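Local coordinates for protein glycoside hydrolase, family 11\:clostridium cellulosome enzyme, dockerin type i\:polysaccharide (Clostridium thermocellum, PDB 2C71) that probably removes acetyl groups from xylan as a metal-dependent family 4 carbohydrate esterase, aiding breakdown of plant cell walls, at residues 101-106 and 201-206; 81-86 and 116-121. One frame throughout, in Å; residues are numbered along the deposited sequence. Where two conformers were deposited one is given.

Contact 1 (101-106 and 201-206); sequences FRPPNL and KRMYNS
Met203 reaches across to Pro103 and Leu106 and makes every close contact from the 201-206 side. Its thioether sulfur lies against the ring of Pro103 at the CD-CG edge, with SD 3.8 Å from CD and 3.9 Å from CG of that proline. Met203 and Pro103 run antiparallel alongside one another, the sulfur at the proline edge and the methyl beyond it near Leu106. The bends of the Met203 chain account for this: CG starts out anti to the backbone N (chi1 -167°), and the turn about CG-SD (chi3 54°) swings CE aside from the line of the chain. Met203 CE ends 3.7 Å from the carbonyl oxygen of Leu106, with CB of Leu106 farther from that methyl at 4.4 Å. No hydrogen bond crosses this small contact, mostly between apolar side chains, which buries 123 Å² in total over the two segments. The surface that receives the methionine is shaped by a type II turn over residues 103-106, closed by Leu106 N to Pro103 O at 2.9 Å, with Asn105, of positive phi, at its third position; Leu106 too has a positive phi. Pro103 also packs on Phe120 and on Leu112 of helix 110-115. Arg102, just before it, ties the loop to the magnesium site: it forms a salt bridge with Asp12, and its carbonyl oxygen is hydrogen-bonded to ND1 of His64, a ligand of the magnesium ion. The side chain of Leu106 is about 8 Å from the same metal. The Arg-Pro-Pro run probably corresponds to the arginine- and proline-containing motif that forms one wall of the active-site groove in NodB-type polysaccharide deacetylases; Met203 joins it to the C-terminal tail.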
loop_
_atom_site.group_PDB
_atom_site.type_symbol
_atom_site.label_atom_id
_atom_site.label_comp_id
_atom_site.label_asym_id
_atom_site.label_seq_id
_atom_site.Cartn_x
_atom_site.Cartn_y
_atom_site.Cartn_z
ATOM N N PHE A 101 -1.499 1.111 8.451
ATOM C CA PHE A 101 -1.634 -0.361 8.485
ATOM C C PHE A 101 -2.709 -0.770 7.500
ATOM O O PHE A 101 -3.793 -0.182 7.495
ATOM C CB PHE A 101 -2.059 -0.783 9.902
ATOM C CG PHE A 101 -2.421 -2.246 10.066
ATOM C CD1 PHE A 101 -1.500 -3.243 9.784
ATOM C CD2 PHE A 101 -3.664 -2.602 10.526
ATOM C CE1 PHE A 101 -1.855 -4.600 9.977
ATOM C CE2 PHE A 101 -3.987 -3.942 10.730
ATOM C CZ PHE A 101 -3.073 -4.919 10.473
ATOM N N ARG A 102 -2.453 -1.806 6.712
ATOM C CA ARG A 102 -3.465 -2.422 5.891
ATOM C C ARG A 102 -3.693 -3.822 6.396
ATOM O O ARG A 102 -2.782 -4.676 6.326
ATOM C CB ARG A 102 -3.078 -2.532 4.427
ATOM C CG ARG A 102 -4.189 -3.232 3.638
ATOM C CD ARG A 102 -4.177 -2.931 2.207
ATOM N NE ARG A 102 -4.479 -1.547 1.907
ATOM C CZ ARG A 102 -3.906 -0.800 0.958
ATOM N NH1 ARG A 102 -2.913 -1.267 0.211
ATOM N NH2 ARG A 102 -4.287 0.455 0.793
ATOM N N PRO A 103 -4.873 -4.120 6.951
ATOM C CA PRO A 103 -5.116 -5.462 7.497
ATOM C C PRO A 103 -4.989 -6.509 6.405
ATOM O O PRO A 103 -5.540 -6.354 5.296
ATOM C CB PRO A 103 -6.557 -5.406 8.043
ATOM C CG PRO A 103 -6.866 -4.017 8.147
ATOM C CD PRO A 103 -6.006 -3.225 7.172
ATOM N N PRO A 104 -4.322 -7.631 6.716
ATOM C CA PRO A 104 -4.351 -8.795 5.796
ATOM C C PRO A 104 -5.779 -9.138 5.459
ATOM O O PRO A 104 -6.655 -9.267 6.341
ATOM C CB PRO A 104 -3.645 -9.884 6.604
ATOM C CG PRO A 104 -2.671 -9.100 7.441
ATOM C CD PRO A 104 -3.464 -7.881 7.874
ATOM N N ASN A 105 -6.043 -9.338 4.173
ATOM C CA ASN A 105 -7.364 -9.683 3.657
ATOM C C ASN A 105 -8.432 -8.626 3.930
ATOM O O ASN A 105 -9.612 -8.904 3.725
ATOM C CB ASN A 105 -7.866 -11.024 4.197
ATOM C CG ASN A 105 -6.928 -12.176 3.945
ATOM O OD1 ASN A 105 -6.905 -13.152 4.701
ATOM N ND2 ASN A 105 -6.140 -12.098 2.920
ATOM N N LEU A 106 -8.057 -7.438 4.351
ATOM C CA LEU A 106 -8.987 -6.378 4.722
ATOM C C LEU A 106 -9.892 -6.805 5.869
ATOM O O LEU A 106 -10.906 -6.153 6.109
ATOM C CB LEU A 106 -9.783 -5.797 3.566
ATOM C CG LEU A 106 -8.913 -5.224 2.441
ATOM C CD1 LEU A 106 -9.748 -4.647 1.354
ATOM C CD2 LEU A 106 -7.943 -4.140 2.968
ATOM N N LYS A 201 -10.707 4.682 14.897
ATOM C CA LYS A 201 -10.869 3.239 14.767
ATOM C C LYS A 201 -11.788 2.889 13.599
ATOM O O LYS A 201 -12.773 2.168 13.765
ATOM C CB LYS A 201 -11.413 2.639 16.065
ATOM C CG LYS A 201 -10.352 2.396 17.127
ATOM C CD LYS A 201 -8.962 2.340 16.516
ATOM C CE LYS A 201 -7.885 2.522 17.574
ATOM N NZ LYS A 201 -6.540 2.128 17.072
ATOM N N ARG A 202 -11.457 3.404 12.421
ATOM C CA ARG A 202 -12.219 3.143 11.233
ATOM C C ARG A 202 -11.241 2.936 10.078
ATOM O O ARG A 202 -10.137 3.466 10.069
ATOM C CB ARG A 202 -13.116 4.308 10.955
ATOM C CG ARG A 202 -14.090 4.547 12.125
ATOM C CD ARG A 202 -14.854 5.778 12.011
ATOM N NE ARG A 202 -15.748 5.650 10.893
ATOM C CZ ARG A 202 -16.428 6.667 10.382
ATOM N NH1 ARG A 202 -16.292 7.884 10.894
ATOM N NH2 ARG A 202 -17.231 6.471 9.339
ATOM N N MET A 203 -11.653 2.118 9.126
ATOM C CA MET A 203 -10.821 1.856 7.938
ATOM C C MET A 203 -11.103 2.890 6.851
ATOM O O MET A 203 -12.243 3.097 6.445
ATOM C CB MET A 203 -10.950 0.424 7.378
ATOM C CG MET A 203 -9.836 0.061 6.323
ATOM S SD MET A 203 -9.384 -1.643 6.323
ATOM C CE MET A 203 -10.956 -2.442 6.098
ATOM N N TYR A 204 -10.043 3.542 6.388
ATOM C CA TYR A 204 -10.158 4.546 5.316
ATOM C C TYR A 204 -10.028 3.869 3.983
ATOM O O TYR A 204 -8.993 3.266 3.654
ATOM C CB TYR A 204 -9.051 5.563 5.411
ATOM C CG TYR A 204 -9.139 6.497 6.581
ATOM C CD1 TYR A 204 -8.731 6.122 7.854
ATOM C CD2 TYR A 204 -9.614 7.813 6.405
ATOM C CE1 TYR A 204 -8.776 6.988 8.921
ATOM C CE2 TYR A 204 -9.633 8.691 7.464
ATOM C CZ TYR A 204 -9.241 8.262 8.729
ATOM O OH TYR A 204 -9.277 9.147 9.808
ATOM N N ASN A 205 -11.059 3.973 3.135
ATOM C CA ASN A 205 -10.987 3.597 1.724
ATOM C C ASN A 205 -10.729 4.812 0.834
ATOM O O ASN A 205 -10.402 4.676 -0.345
ATOM C CB ASN A 205 -12.247 2.876 1.275
ATOM C CG ASN A 205 -12.492 1.631 2.067
ATOM O OD1 ASN A 205 -11.581 0.756 2.135
ATOM N ND2 ASN A 205 -13.638 1.501 2.644
ATOM N N SER A 206 -10.843 5.996 1.415
ATOM C CA SER A 206 -10.694 7.269 0.761
ATOM C C SER A 206 -10.465 8.298 1.855
ATOM O O SER A 206 -10.683 8.016 3.039
ATOM C CB SER A 206 -11.950 7.646 0.035
ATOM O OG SER A 206 -13.068 7.696 0.869
#

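Contact 2 (81-86 and 116-121); sequences KSIADT and VDLVFV
Ile83 of helix 76-94 meets Val116 and Leu118. Lys81, at the start of the segment 81-86, stretches along the outside of the helix and returns its NZ to Asp85 OD2 at 2.8 Å, a salt bridge one turn on that uses the syn lone pair of the carboxylate oxygen. Ser82 turns its hydroxyl to the backbone N of Trp66. Ile83 then points into the protein. Its CG1 meets the two methyls of Val116 alike, 4.1 Å from both CG1 and CG2, and the side chains cross at about a right angle. The other branch, CG2, stands anti to the backbone N and approaches CD1 of Leu118 at 4.3 Å. Ile83 was modelled in two conformers, and these distances hold for one of them; its carbonyl oxygen accepts a hydrogen bond from Asn63 ND2, next in sequence to the metal ligand His64. Helix 76-94 thus packs against the crossover in which parallel strands 100-101 and 119-120 are joined through helix 110-115, part of the NodB-type beta/alpha fold of polysaccharide deacetylases. On that side, an inverse gamma turn centred on Asp117, with a weak bond from Leu118 N to Val116 O at 3.2 Å, folds the chain between the two residues that touch the isoleucine. Further along the helix, Asp85 has Trp66 beside it as well as its lysine. Thr86 closes the segment: its OG1 lies 2.8 Å from Ser82 O, nearly in line with that carbonyl (163°), and its backbone N makes a weak bond to the same oxygen.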
loop_
_atom_site.group_PDB
_atom_site.type_symbol
_atom_site.label_atom_id
_atom_site.label_comp_id
_atom_site.label_asym_id
_atom_site.label_seq_id
_atom_site.Cartn_x
_atom_site.Cartn_y
_atom_site.Cartn_z
ATOM N N LYS A 81 2.855 -8.528 18.316
ATOM C CA LYS A 81 4.111 -9.077 17.819
ATOM C C LYS A 81 4.239 -8.881 16.325
ATOM O O LYS A 81 5.294 -8.496 15.808
ATOM C CB LYS A 81 4.253 -10.552 18.199
ATOM C CG LYS A 81 5.489 -11.191 17.656
ATOM C CD LYS A 81 5.667 -12.605 18.124
ATOM C CE LYS A 81 6.905 -13.239 17.507
ATOM N NZ LYS A 81 8.177 -12.459 17.693
ATOM N N SER A 82 3.179 -9.230 15.603
ATOM C CA SER A 82 3.211 -9.121 14.142
ATOM C C SER A 82 3.495 -7.690 13.702
ATOM O O SER A 82 4.314 -7.429 12.806
ATOM C CB SER A 82 1.895 -9.612 13.599
ATOM O OG SER A 82 1.823 -9.518 12.205
ATOM N N ILE A 83 2.778 -6.740 14.302
ATOM C CA ILE A 83 2.928 -5.343 13.925
ATOM C C ILE A 83 4.291 -4.765 14.352
ATOM O O ILE A 83 4.904 -3.998 13.585
ATOM C CB ILE A 83 1.721 -4.478 14.401
ATOM C CG1 ILE A 83 0.553 -4.525 13.358
ATOM C CG2 ILE A 83 2.183 -2.992 14.683
ATOM C CD1 ILE A 83 0.042 -5.847 12.968
ATOM N N ALA A 84 4.758 -5.074 15.579
ATOM C CA ALA A 84 6.026 -4.538 16.098
ATOM C C ALA A 84 7.210 -5.097 15.355
ATOM O O ALA A 84 8.155 -4.357 15.034
ATOM C CB ALA A 84 6.156 -4.812 17.599
ATOM N N ASP A 85 7.187 -6.384 15.066
ATOM C CA ASP A 85 8.321 -6.996 14.391
ATOM C C ASP A 85 8.460 -6.423 12.966
ATOM O O ASP A 85 9.559 -6.217 12.475
ATOM C CB ASP A 85 8.182 -8.514 14.363
ATOM C CG ASP A 85 8.403 -9.196 15.683
ATOM O OD1 ASP A 85 8.735 -8.501 16.677
ATOM O OD2 ASP A 85 8.241 -10.442 15.745
ATOM N N THR A 86 7.324 -6.148 12.328
ATOM C CA THR A 86 7.313 -5.525 10.987
ATOM C C THR A 86 7.873 -4.098 11.037
ATOM O O THR A 86 8.709 -3.704 10.237
ATOM C CB THR A 86 5.927 -5.630 10.379
ATOM O OG1 THR A 86 5.541 -7.020 10.277
ATOM C CG2 THR A 86 5.874 -5.017 8.989
ATOM N N VAL A 116 -3.710 -2.084 17.387
ATOM C CA VAL A 116 -2.840 -1.508 16.360
ATOM C C VAL A 116 -2.996 0.027 16.397
ATOM O O VAL A 116 -4.043 0.572 16.059
ATOM C CB VAL A 116 -3.162 -2.055 14.972
ATOM C CG1 VAL A 116 -2.172 -1.464 13.923
ATOM C CG2 VAL A 116 -3.143 -3.584 14.899
ATOM N N ASP A 117 -1.916 0.697 16.806
ATOM C CA ASP A 117 -1.858 2.158 16.898
ATOM C C ASP A 117 -1.318 2.786 15.612
ATOM O O ASP A 117 -0.343 3.538 15.621
ATOM C CB ASP A 117 -1.004 2.587 18.092
ATOM C CG ASP A 117 -1.236 4.032 18.485
ATOM O OD1 ASP A 117 -2.389 4.501 18.381
ATOM O OD2 ASP A 117 -0.265 4.701 18.897
ATOM N N LEU A 118 -1.982 2.453 14.515
ATOM C CA LEU A 118 -1.707 2.951 13.172
ATOM C C LEU A 118 -3.025 3.259 12.514
ATOM O O LEU A 118 -4.065 2.723 12.924
ATOM C CB LEU A 118 -0.979 1.855 12.310
ATOM C CG LEU A 118 0.402 1.416 12.820
ATOM C CD1 LEU A 118 0.901 0.168 12.134
ATOM C CD2 LEU A 118 1.482 2.531 12.684
ATOM N N VAL A 119 -3.014 4.135 11.494
ATOM C CA VAL A 119 -4.240 4.440 10.746
ATOM C C VAL A 119 -4.515 3.282 9.771
ATOM O O VAL A 119 -3.622 2.896 9.013
ATOM C CB VAL A 119 -4.115 5.773 10.032
ATOM C CG1 VAL A 119 -5.295 5.986 9.101
ATOM C CG2 VAL A 119 -4.024 6.923 11.073
ATOM N N PHE A 120 -5.720 2.727 9.813
ATOM C CA PHE A 120 -6.110 1.603 8.987
ATOM C C PHE A 120 -6.569 2.084 7.609
ATOM O O PHE A 120 -7.426 2.973 7.502
ATOM C CB PHE A 120 -7.276 0.832 9.593
ATOM C CG PHE A 120 -6.913 -0.094 10.739
ATOM C CD1 PHE A 120 -6.195 0.332 11.841
ATOM C CD2 PHE A 120 -7.382 -1.397 10.735
ATOM C CE1 PHE A 120 -5.937 -0.512 12.920
ATOM C CE2 PHE A 120 -7.120 -2.271 11.792
ATOM C CZ PHE A 120 -6.398 -1.831 12.874
ATOM N N VAL A 121 -6.000 1.497 6.561
ATOM C CA VAL A 121 -6.389 1.826 5.195
ATOM C C VAL A 121 -6.848 0.586 4.436
ATOM O O VAL A 121 -6.269 -0.491 4.578
ATOM C CB VAL A 121 -5.233 2.491 4.424
ATOM C CG1 VAL A 121 -5.005 3.908 4.929
ATOM C CG2 VAL A 121 -3.966 1.661 4.549
#

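From the N terminus the segments come in the order 81-86, 101-106, 116-121, 201-206, so the two contacts cross. Contact 2 closes a span of 29 residues and ties helix 76-94 to the entry of strand 119-120. Contact 1 opens inside that span and closes only after 94 residues, when the tail beyond helix 185-192 returns to the loop following strand 100-101. Backbone pairs join them directly: Phe101 N lies 2.8 Å from Val119 O, and Tyr204 N 2.9 Å from Phe120 O, both probable hydrogen bonds. Strand 119-120 is thus bonded to strand 100-101 and to the C-terminal tail, while contact 1 joins that tail to the loop beyond strand 100-101.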